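Local atomic coordinates of folylpolyglutamate synthase protein FOLC (Mycobacterium tuberculosis, PDB entry 2VOS), a protein that probably uses ATP to join L-glutamate to dihydropteroate, forming dihydrofolate, and to lengthen the gamma-linked glutamate tail of tetrahydrofolate. Residues S66-G71 with A171-G176; A70-K75 with G214-I219. All blocks are in the same frame, centred on the assembly; numbering follows the deposited sequence.

Contact 1 of 2, residues S66-G71 with A171-G176; sequences SIHIAG and AVVEVG. With CO (cobalt (II) ion), chain E.
H68 and V173 meet on one face of two parallel strands, where the imidazole edge leans across toward the neighbouring strand. With CG anti to the backbone N (chi1 -162°), the ring brings CD2 within 3.2 Å of V173 O, an approach at its edge and in its plane, while V173 CG1 lies 3.8 Å from the same H68 CD2. V175 then crosses the imidazole at about a right angle, its CG2 3.6 Å from H68 NE2; that nitrogen is hydrogen-bonded to T184 OG1, which would help to set the rotation of the ring. Nearer the strand starts, V173 CG2 and the methyl of A171 both pack against the hydroxyl end of S66. On the opposite face, I69 reaches obliquely over to V172, CD1 to CG1 at 3.6 Å, and helix 75-88 lies against this side through A79 and V82. These are adjacent inner strands of the Mur ligase central domain, a P-loop NTPase-type fold, and residues 66-70 lead directly into the nucleotide-binding loop. Four backbone bonds zip the pair: I67 N to A171 O, V173 N to I67 O, I69 N to V173 O and, nearly straight at 177°, V175 N to I69 O. E174 projects from the I69 face at the strand's end, its CG anti to the backbone N (chi1 171°) and its chain extended, which carries OE2 to 2.2 Å from the cobalt ion. S98 O, T76 OG1, two waters and ADP O1B, a beta-phosphate oxygen, complete the six-ligand site.

Contact 2 of 2, residues A70-K75 with G214-I219; sequences AGTNGK and GEKAGI. With ADP (adenosine-5'-diphosphate), chain B; GOL (glycerol), chain H.
The backbones of A70 and K216 come closest here, CA to CA 5.9 Å, where the turn leaving strand 66-70 passes the last turns of helix 209-217. The A70 methyl points at the second segment and meets I219 CD1 at 3.8 Å. The extended chain of K216 lays CD beside G71 CA and brings CE to 3.5 Å from T72 OG1; the bend at chi4 (-64°) then turns NZ toward a water and a glycerol. NZ donates to this water, which also accepts from G71 N, and to O3 of the glycerol, probably from the crystallisation liquor, which T72 OG1 holds too. Residues 71-75 make up most of the P-loop, which T76 continues, with G74 as N-cap of helix 75-88. K75 N and NZ both donate to ADP O3B, the latter at 2.8 Å, and the doubly bent K75 chain also lets NZ reach G71 O, 3.0 Å away and well above that carbonyl's plane. Two lysines thus flank G71 in different roles: K75 NZ would offset the negative charge of the beta-phosphate, while K216, its NZ 6.0 Å from K75 NZ and not bonded to the nucleotide, packs on the outer side of the loop.

In the fold
After helices 23-34 and 48-56 the chain runs along strand 66-70, an inner strand of the central sheet, which opens both contacts, and turns through the P-loop into helix 75-88. Contact 1 closes the first loop after 99 intervening residues, a little over half of them helical, when strand 170-174 returns beside strand 66-70. The chain then adds strand 191-194 on the other side of strand 66-70 before helix 209-217 brings residues 214-219 back to close contact 2. Their starts overlap at A70 and G71, so the two loops share a beginning and the second reaches further. They touch where I219 packs on H68 and V175, and where K75 meets E174, tying sheet, helix 209-217 and nucleotide site together.

Contact 1 of 2, residues S66-G71 with A171-G176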
loop_
_atom_site.group_PDB
_atom_site.type_symbol
_atom_site.label_atom_id
_atom_site.label_comp_id
_atom_site.label_asym_id
_atom_site.label_seq_id
_atom_site.Cartn_x
_atom_site.Cartn_y
_atom_site.Cartn_z
ATOM N N SER A 66 4.003 13.583 -12.328
ATOM C CA SER A 66 3.647 12.549 -11.349
ATOM C C SER A 66 4.736 12.393 -10.315
ATOM O O SER A 66 5.919 12.661 -10.570
ATOM C CB SER A 66 3.533 11.141 -12.014
ATOM O OG SER A 66 2.417 11.021 -12.922
ATOM N N ILE A 67 4.348 11.876 -9.163
ATOM C CA ILE A 67 5.293 11.388 -8.193
ATOM C C ILE A 67 5.015 9.883 -8.107
ATOM O O ILE A 67 3.854 9.462 -7.895
ATOM C CB ILE A 67 4.999 12.050 -6.800
ATOM C CG1 ILE A 67 5.169 13.581 -6.896
ATOM C CG2 ILE A 67 5.849 11.432 -5.669
ATOM C CD1 ILE A 67 4.470 14.315 -5.711
ATOM N N HIS A 68 6.063 9.094 -8.296
ATOM C CA HIS A 68 5.978 7.705 -8.685
ATOM C C HIS A 68 6.600 6.895 -7.568
ATOM O O HIS A 68 7.726 7.142 -7.148
ATOM C CB HIS A 68 6.705 7.497 -10.026
ATOM C CG HIS A 68 6.328 6.227 -10.737
ATOM N ND1 HIS A 68 6.943 5.811 -11.899
ATOM C CD2 HIS A 68 5.375 5.302 -10.463
ATOM C CE1 HIS A 68 6.389 4.679 -12.306
ATOM N NE2 HIS A 68 5.428 4.354 -11.456
ATOM N N ILE A 69 5.870 5.913 -7.043
ATOM C CA ILE A 69 6.294 5.286 -5.812
ATOM C C ILE A 69 6.448 3.759 -5.938
ATOM O O ILE A 69 5.494 3.059 -6.344
ATOM C CB ILE A 69 5.251 5.607 -4.654
ATOM C CG1 ILE A 69 5.161 7.146 -4.434
ATOM C CG2 ILE A 69 5.578 4.865 -3.396
ATOM C CD1 ILE A 69 3.781 7.583 -3.826
ATOM N N ALA A 70 7.641 3.253 -5.577
ATOM C CA ALA A 70 7.926 1.789 -5.602
ATOM C C ALA A 70 8.502 1.413 -4.273
ATOM O O ALA A 70 8.794 2.293 -3.425
ATOM C CB ALA A 70 8.883 1.455 -6.749
ATOM N N GLY A 71 8.590 0.106 -4.005
ATOM C CA GLY A 71 9.206 -0.354 -2.771
ATOM C C GLY A 71 8.448 -1.568 -2.307
ATOM O O GLY A 71 7.530 -2.007 -3.004
ATOM N N ALA A 171 -0.202 13.973 -10.303
ATOM C CA ALA A 171 -0.668 12.602 -10.050
ATOM C C ALA A 171 0.295 11.898 -9.093
ATOM O O ALA A 171 1.536 12.090 -9.175
ATOM C CB ALA A 171 -0.775 11.810 -11.337
ATOM N N VAL A 172 -0.256 11.047 -8.233
ATOM C CA VAL A 172 0.563 10.295 -7.323
ATOM C C VAL A 172 0.359 8.828 -7.694
ATOM O O VAL A 172 -0.786 8.314 -7.662
ATOM C CB VAL A 172 0.070 10.468 -5.841
ATOM C CG1 VAL A 172 1.022 9.681 -4.921
ATOM C CG2 VAL A 172 0.055 11.958 -5.467
ATOM N N VAL A 173 1.431 8.155 -8.085
ATOM C CA VAL A 173 1.238 6.906 -8.823
ATOM C C VAL A 173 1.990 5.788 -8.137
ATOM O O VAL A 173 3.240 5.809 -8.067
ATOM C CB VAL A 173 1.785 7.049 -10.249
ATOM C CG1 VAL A 173 1.639 5.642 -11.007
ATOM C CG2 VAL A 173 1.028 8.204 -10.991
ATOM N N GLU A 174 1.273 4.795 -7.628
ATOM C CA GLU A 174 1.931 3.687 -6.974
ATOM C C GLU A 174 2.178 2.557 -7.998
ATOM O O GLU A 174 1.286 2.197 -8.748
ATOM C CB GLU A 174 1.044 3.135 -5.852
ATOM C CG GLU A 174 1.520 1.867 -5.240
ATOM C CD GLU A 174 0.625 1.372 -4.088
ATOM O OE1 GLU A 174 -0.436 1.953 -3.781
ATOM O OE2 GLU A 174 1.017 0.375 -3.467
ATOM N N VAL A 175 3.373 1.983 -7.988
ATOM C CA VAL A 175 3.676 0.777 -8.776
ATOM C C VAL A 175 2.749 -0.390 -8.390
ATOM O O VAL A 175 2.434 -0.590 -7.207
ATOM C CB VAL A 175 5.216 0.428 -8.569
ATOM C CG1 VAL A 175 5.577 -0.917 -9.074
ATOM C CG2 VAL A 175 6.049 1.453 -9.347
ATOM N N GLY A 176 2.266 -1.137 -9.390
ATOM C CA GLY A 176 1.536 -2.382 -9.147
ATOM C C GLY A 176 2.494 -3.409 -8.576
ATOM O O GLY A 176 2.268 -3.953 -7.490
HETATM CO CO CO E . 0.039 -0.790 -1.933
HETATM O O HOH W 1 0.926 -2.614 -2.675
HETATM O O HOH W 2 -1.003 -1.845 -0.440
#

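Contact 2 of 2, residues A70-K75 with G214-I219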
loop_
_atom_site.group_PDB
_atom_site.type_symbol
_atom_site.label_atom_id
_atom_site.label_comp_id
_atom_site.label_asym_id
_atom_site.label_seq_id
_atom_site.Cartn_x
_atom_site.Cartn_y
_atom_site.Cartn_z
ATOM N N ALA A 70 7.641 3.253 -5.577
ATOM C CA ALA A 70 7.926 1.789 -5.602
ATOM C C ALA A 70 8.502 1.413 -4.273
ATOM O O ALA A 70 8.794 2.293 -3.425
ATOM C CB ALA A 70 8.883 1.455 -6.749
ATOM N N GLY A 71 8.590 0.106 -4.005
ATOM C CA GLY A 71 9.206 -0.354 -2.771
ATOM C C GLY A 71 8.448 -1.568 -2.307
ATOM O O GLY A 71 7.530 -2.007 -3.004
ATOM N N THR A 72 8.781 -2.098 -1.134
ATOM C CA THR A 72 8.103 -3.283 -0.658
ATOM C C THR A 72 7.049 -2.984 0.363
ATOM O O THR A 72 5.985 -3.592 0.330
ATOM C CB THR A 72 9.090 -4.304 -0.032
ATOM O OG1 THR A 72 10.064 -4.621 -1.043
ATOM C CG2 THR A 72 8.328 -5.577 0.292
ATOM N N ASN A 73 7.352 -2.145 1.340
ATOM C CA ASN A 73 6.353 -1.815 2.339
ATOM C C ASN A 73 6.169 -0.271 2.404
ATOM O O ASN A 73 7.126 0.464 2.242
ATOM C CB ASN A 73 6.785 -2.285 3.719
ATOM C CG ASN A 73 6.616 -3.796 3.923
ATOM O OD1 ASN A 73 7.576 -4.513 3.758
ATOM N ND2 ASN A 73 5.401 -4.259 4.330
ATOM N N GLY A 74 4.937 0.172 2.669
ATOM C CA GLY A 74 4.621 1.585 2.829
ATOM C C GLY A 74 4.278 2.286 1.511
ATOM O O GLY A 74 4.056 3.508 1.522
ATOM N N LYS A 75 4.229 1.585 0.377
ATOM C CA LYS A 75 3.934 2.331 -0.869
ATOM C C LYS A 75 2.591 3.053 -0.777
ATOM O O LYS A 75 2.484 4.242 -1.105
ATOM C CB LYS A 75 3.904 1.502 -2.174
ATOM C CG LYS A 75 5.261 0.778 -2.586
ATOM C CD LYS A 75 5.078 0.020 -3.892
ATOM C CE LYS A 75 4.146 -1.217 -3.719
ATOM N NZ LYS A 75 4.559 -2.104 -2.550
ATOM N N GLY A 214 17.142 -3.644 -8.135
ATOM C CA GLY A 214 17.227 -3.229 -9.543
ATOM C C GLY A 214 15.907 -3.071 -10.299
ATOM O O GLY A 214 15.711 -2.105 -11.064
ATOM N N GLU A 215 15.005 -4.030 -10.137
ATOM C CA GLU A 215 13.724 -3.908 -10.755
ATOM C C GLU A 215 12.960 -2.647 -10.271
ATOM O O GLU A 215 12.394 -1.883 -11.092
ATOM C CB GLU A 215 12.874 -5.153 -10.449
ATOM C CG GLU A 215 11.640 -5.202 -11.320
ATOM C CD GLU A 215 10.767 -6.418 -11.038
ATOM O OE1 GLU A 215 10.987 -7.115 -10.016
ATOM O OE2 GLU A 215 9.832 -6.649 -11.832
ATOM N N LYS A 216 12.896 -2.433 -8.960
ATOM C CA LYS A 216 12.170 -1.248 -8.436
ATOM C C LYS A 216 12.815 0.048 -8.894
ATOM O O LYS A 216 12.126 1.052 -9.069
ATOM C CB LYS A 216 12.080 -1.280 -6.917
ATOM C CG LYS A 216 11.475 -2.633 -6.454
ATOM C CD LYS A 216 11.257 -2.619 -4.953
ATOM C CE LYS A 216 10.817 -4.005 -4.439
ATOM N NZ LYS A 216 9.484 -4.387 -5.027
ATOM N N ALA A 217 14.143 0.038 -9.045
ATOM C CA ALA A 217 14.869 1.212 -9.470
ATOM C C ALA A 217 14.482 1.598 -10.885
ATOM O O ALA A 217 14.770 2.723 -11.315
ATOM C CB ALA A 217 16.363 0.966 -9.394
ATOM N N GLY A 218 13.853 0.686 -11.627
ATOM C CA GLY A 218 13.471 1.009 -13.004
ATOM C C GLY A 218 12.485 2.180 -13.115
ATOM O O GLY A 218 12.250 2.679 -14.207
ATOM N N ILE A 219 11.930 2.677 -12.003
ATOM C CA ILE A 219 11.049 3.831 -12.144
ATOM C C ILE A 219 11.828 5.157 -12.083
ATOM O O ILE A 219 11.251 6.251 -12.273
ATOM C CB ILE A 219 9.864 3.832 -11.088
ATOM C CG1 ILE A 219 10.403 4.108 -9.657
ATOM C CG2 ILE A 219 9.039 2.526 -11.206
ATOM C CD1 ILE A 219 9.334 4.681 -8.693
HETATM P PB ADP B . 2.406 -1.327 0.192
HETATM O O1B ADP B . 1.512 -0.414 -0.607
HETATM O O2B ADP B . 1.955 -2.761 0.167
HETATM O O3B ADP B . 3.881 -1.162 -0.015
HETATM P PA ADP B . 1.079 -0.269 2.623
HETATM O O1A ADP B . -0.235 -0.757 2.030
HETATM O O2A ADP B . 1.307 1.117 3.204
HETATM O O3A ADP B . 2.339 -0.826 1.737
HETATM O "O5'" ADP B . 1.250 -1.234 3.919
HETATM C "C5'" ADP B . 1.000 -2.647 3.930
HETATM C "C4'" ADP B . 1.367 -3.121 5.353
HETATM O "O4'" ADP B . 2.797 -2.947 5.552
HETATM C "C3'" ADP B . 0.787 -2.262 6.475
HETATM O "O3'" ADP B . -0.374 -2.854 7.021
HETATM C "C2'" ADP B . 1.775 -2.228 7.607
HETATM O "O2'" ADP B . 1.660 -3.514 8.307
HETATM C "C1'" ADP B . 3.075 -2.408 6.868
HETATM N N9 ADP B . 3.860 -1.173 6.579
HETATM C C8 ADP B . 3.510 -0.002 5.948
HETATM N N7 ADP B . 4.599 0.819 5.863
HETATM C C5 ADP B . 5.666 0.114 6.342
HETATM C C6 ADP B . 7.105 0.343 6.513
HETATM N N6 ADP B . 7.667 1.513 6.144
HETATM N N1 ADP B . 7.801 -0.638 7.098
HETATM C C2 ADP B . 7.302 -1.817 7.552
HETATM N N3 ADP B . 5.987 -2.128 7.407
HETATM C C4 ADP B . 5.172 -1.184 6.831
HETATM C C1 GOL H . 9.973 -9.742 -4.105
HETATM O O1 GOL H . 9.919 -10.422 -2.861
HETATM C C2 GOL H . 9.107 -8.493 -4.025
HETATM O O2 GOL H . 7.725 -8.802 -3.839
HETATM C C3 GOL H . 9.629 -7.592 -2.900
HETATM O O3 GOL H . 8.951 -6.352 -3.015
HETATM O O HOH W 3 7.736 -1.909 -6.085
#